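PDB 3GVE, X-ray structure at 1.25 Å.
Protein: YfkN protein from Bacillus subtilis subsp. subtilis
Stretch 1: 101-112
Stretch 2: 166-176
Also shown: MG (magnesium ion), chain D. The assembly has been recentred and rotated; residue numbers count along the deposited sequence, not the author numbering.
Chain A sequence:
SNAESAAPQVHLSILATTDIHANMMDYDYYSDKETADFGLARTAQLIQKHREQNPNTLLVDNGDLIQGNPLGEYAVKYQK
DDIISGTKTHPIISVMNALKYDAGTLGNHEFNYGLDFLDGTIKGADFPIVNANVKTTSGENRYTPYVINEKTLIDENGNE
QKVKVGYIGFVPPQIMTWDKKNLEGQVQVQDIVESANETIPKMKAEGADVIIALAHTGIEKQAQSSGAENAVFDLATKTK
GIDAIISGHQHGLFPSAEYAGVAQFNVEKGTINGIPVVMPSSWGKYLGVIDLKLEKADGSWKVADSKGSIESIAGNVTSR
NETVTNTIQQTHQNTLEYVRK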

# COMPACT_ATOMS: atom_id res chain seq x y z
N TYR A 101 -2.52 16.79 20.01
CA TYR A 101 -1.21 16.92 19.39
C TYR A 101 -0.65 18.32 19.63
O TYR A 101 -1.39 19.28 19.66
CB TYR A 101 -1.29 16.64 17.90
CG TYR A 101 -1.11 15.18 17.55
CD1 TYR A 101 -2.14 14.27 17.75
CD2 TYR A 101 0.09 14.71 17.04
CE1 TYR A 101 -1.98 12.93 17.44
CE2 TYR A 101 0.26 13.36 16.71
CZ TYR A 101 -0.77 12.48 16.94
OH TYR A 101 -0.65 11.15 16.64
N ASP A 102 0.66 18.40 19.78
CA ASP A 102 1.35 19.68 19.98
C ASP A 102 1.89 20.29 18.68
O ASP A 102 2.08 21.49 18.61
CB ASP A 102 2.48 19.51 20.99
CG ASP A 102 1.98 19.09 22.37
OD1 ASP A 102 1.33 19.92 23.02
OD2 ASP A 102 2.21 17.95 22.75
N ALA A 103 2.14 19.46 17.66
CA ALA A 103 2.66 19.93 16.39
C ALA A 103 2.50 18.87 15.32
O ALA A 103 2.45 17.70 15.66
CB ALA A 103 4.15 20.29 16.50
N GLY A 104 2.50 19.32 14.07
CA GLY A 104 2.52 18.39 12.95
C GLY A 104 3.30 19.00 11.79
O GLY A 104 3.79 20.14 11.87
N THR A 105 3.39 18.24 10.69
CA THR A 105 4.17 18.72 9.52
C THR A 105 3.60 18.18 8.24
O THR A 105 2.61 17.38 8.26
CB THR A 105 5.66 18.37 9.73
OG1 THR A 105 6.43 19.18 8.84
CG2 THR A 105 5.96 16.90 9.45
N LEU A 106 4.19 18.53 7.10
CA LEU A 106 3.71 18.09 5.82
C LEU A 106 4.56 16.96 5.29
O LEU A 106 5.74 17.01 5.21
CB LEU A 106 3.71 19.24 4.82
CG LEU A 106 2.98 20.50 5.34
CD1 LEU A 106 3.08 21.60 4.36
CD2 LEU A 106 1.57 20.26 5.76
N GLY A 107 3.84 15.88 4.90
CA GLY A 107 4.49 14.82 4.16
C GLY A 107 4.14 15.07 2.67
O GLY A 107 3.37 15.99 2.30
N ASN A 108 4.79 14.28 1.81
CA ASN A 108 4.53 14.48 0.36
C ASN A 108 3.07 14.31 -0.00
O ASN A 108 2.50 14.98 -0.86
CB ASN A 108 5.42 13.58 -0.54
CG ASN A 108 5.54 12.14 -0.03
OD1 ASN A 108 5.96 11.84 1.08
ND2 ASN A 108 5.04 11.24 -0.84
N HIS A 109 2.42 13.35 0.64
CA HIS A 109 0.99 13.03 0.30
C HIS A 109 0.02 14.14 0.74
O HIS A 109 -1.11 14.12 0.24
CB HIS A 109 0.60 11.64 0.78
CG HIS A 109 1.21 10.58 -0.06
ND1 HIS A 109 0.78 10.31 -1.35
CD2 HIS A 109 2.29 9.80 0.16
CE1 HIS A 109 1.55 9.35 -1.87
NE2 HIS A 109 2.46 9.01 -0.96
N GLU A 110 0.44 15.06 1.60
CA GLU A 110 -0.41 16.19 1.95
C GLU A 110 -0.71 17.10 0.76
O GLU A 110 -1.65 17.84 0.81
CB GLU A 110 0.23 17.01 3.09
CG GLU A 110 -0.31 16.70 4.51
CD GLU A 110 0.10 15.34 5.00
OE1 GLU A 110 1.27 14.98 4.83
OE2 GLU A 110 -0.73 14.62 5.53
N PHE A 111 0.09 16.99 -0.29
CA PHE A 111 -0.06 17.83 -1.47
C PHE A 111 -0.92 17.21 -2.57
O PHE A 111 -1.20 17.86 -3.55
CB PHE A 111 1.33 18.17 -2.02
CG PHE A 111 2.15 19.01 -1.08
CD1 PHE A 111 2.00 20.38 -1.05
CD2 PHE A 111 3.02 18.42 -0.18
CE1 PHE A 111 2.73 21.14 -0.16
CE2 PHE A 111 3.73 19.17 0.70
CZ PHE A 111 3.59 20.53 0.71
N ASN A 112 -1.32 15.96 -2.39
CA ASN A 112 -2.01 15.19 -3.44
C ASN A 112 -3.36 15.79 -3.85
O ASN A 112 -3.81 15.58 -4.95
CB ASN A 112 -2.29 13.74 -3.00
CG ASN A 112 -1.06 12.85 -2.89
OD1 ASN A 112 -1.20 11.72 -2.47
ND2 ASN A 112 0.12 13.32 -3.26
MG MG D . 6.13 10.25 2.40
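Stretch 2 166-176: GYIGFVPPQIM

Stretch 2 packs along stretch 1 in the same chain direction through side-chain van der Waals contacts, with no hydrogen bond between the two and 428 Å² buried in all. The register advances in step, Ala103 facing Tyr167, Thr105 facing Gly169 and Gly107 facing Val171, with the last two pairs 5.6 Å apart from CA to CA. Residues 166–170 are an extended strand, in which Tyr167 points toward stretch 1 while Ile168 and Phe170 point away. The Tyr167 ring receives Ala103 over one face, Ala103 CB lying 3.6 Å from Tyr167 CD1, and its hydroxyl reaches Asp102, with Tyr167 OH 3.7 Å from Asp102 CB. At Gly169 the absence of a side chain admits Thr105, whose OG1 approaches Gly169 CA to 3.4 Å; a CB there would clash with that oxygen. Val171 then sets its CG2 against the backbone, 3.4 Å from Leu106 O and 3.5 Å from Asn108 N. Beyond it, a type I turn from Pro172 to Ile175 brings the chain back onto the 3-10 segment that begins at Asn108. Ile175 CG2 lies 3.5 Å from Asn108 CB, and Ile175 CD1 covers one face of the Phe111 ring, 3.8 Å from Phe111 CE2, while Val171 CG2 sits at the ring edge. Asn108 also binds the magnesium ion, its OD1 2.1 Å from MG.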

# COMPACT_ATOMS: atom_id res chain seq x y z
N GLY A 166 10.92 24.50 20.22
CA GLY A 166 10.68 24.83 18.83
C GLY A 166 10.40 23.62 17.96
O GLY A 166 11.01 22.55 18.20
N TYR A 167 9.53 23.74 16.99
CA TYR A 167 9.30 22.68 16.04
C TYR A 167 9.59 23.24 14.66
O TYR A 167 9.15 24.33 14.33
CB TYR A 167 7.85 22.22 16.09
CG TYR A 167 7.37 21.78 17.46
CD1 TYR A 167 7.49 20.46 17.88
CD2 TYR A 167 6.78 22.69 18.32
CE1 TYR A 167 7.04 20.08 19.14
CE2 TYR A 167 6.32 22.31 19.57
CZ TYR A 167 6.45 21.00 19.97
OH TYR A 167 5.98 20.64 21.21
N ILE A 168 10.30 22.46 13.87
CA ILE A 168 10.57 22.78 12.47
C ILE A 168 10.27 21.52 11.66
O ILE A 168 10.49 20.42 12.12
CB ILE A 168 12.05 23.24 12.27
CG1 ILE A 168 12.30 23.68 10.82
CG2 ILE A 168 13.05 22.15 12.70
CD1 ILE A 168 13.65 24.42 10.61
N GLY A 169 9.78 21.70 10.44
CA GLY A 169 9.42 20.56 9.61
C GLY A 169 9.99 20.65 8.21
O GLY A 169 10.21 21.71 7.70
N PHE A 170 10.18 19.48 7.60
CA PHE A 170 10.74 19.33 6.25
C PHE A 170 10.02 18.27 5.44
O PHE A 170 9.59 17.27 5.98
CB PHE A 170 12.23 18.95 6.31
CG PHE A 170 13.02 19.79 7.25
CD1 PHE A 170 13.44 21.06 6.89
CD2 PHE A 170 13.33 19.31 8.50
CE1 PHE A 170 14.16 21.84 7.77
CE2 PHE A 170 14.06 20.08 9.38
CZ PHE A 170 14.47 21.36 9.02
N VAL A 171 9.92 18.51 4.14
CA VAL A 171 9.32 17.55 3.20
C VAL A 171 10.30 17.31 2.04
O VAL A 171 11.14 18.14 1.76
CB VAL A 171 7.94 18.08 2.68
CG1 VAL A 171 8.13 19.23 1.69
CG2 VAL A 171 7.11 16.95 2.06
N PRO A 172 10.23 16.16 1.38
CA PRO A 172 11.20 15.93 0.29
C PRO A 172 10.94 16.85 -0.91
O PRO A 172 9.82 17.10 -1.28
CB PRO A 172 10.97 14.46 -0.09
CG PRO A 172 10.40 13.84 1.17
CD PRO A 172 9.48 14.93 1.70
N PRO A 173 12.02 17.34 -1.52
CA PRO A 173 11.88 18.21 -2.70
C PRO A 173 11.24 17.51 -3.90
O PRO A 173 10.77 18.20 -4.79
CB PRO A 173 13.32 18.64 -3.02
CG PRO A 173 14.12 18.31 -1.85
CD PRO A 173 13.42 17.23 -1.08
N GLN A 174 11.20 16.19 -3.86
CA GLN A 174 10.62 15.38 -4.91
C GLN A 174 9.10 15.57 -5.05
O GLN A 174 8.52 15.05 -5.98
CB GLN A 174 10.95 13.90 -4.66
CG GLN A 174 12.39 13.50 -4.94
CD GLN A 174 13.37 13.95 -3.87
OE1 GLN A 174 12.99 14.36 -2.80
NE2 GLN A 174 14.65 13.87 -4.18
N ILE A 175 8.47 16.33 -4.16
CA ILE A 175 7.05 16.64 -4.34
C ILE A 175 6.83 17.40 -5.67
O ILE A 175 5.78 17.35 -6.23
CB ILE A 175 6.43 17.45 -3.15
CG1 ILE A 175 7.09 18.82 -2.99
CG2 ILE A 175 6.51 16.65 -1.85
CD1 ILE A 175 6.34 19.73 -1.97
N MSE A 176 7.87 18.06 -6.16
CA MSE A 176 7.77 18.78 -7.43
C MSE A 176 7.59 17.82 -8.60
O MSE A 176 7.05 18.19 -9.62
CB MSE A 176 9.02 19.63 -7.64
CG MSE A 176 9.22 20.76 -6.63
SE MSE A 176 7.66 21.91 -6.32
CE MSE A 176 7.24 22.44 -8.14
O HOH W 1 6.03 7.81 2.46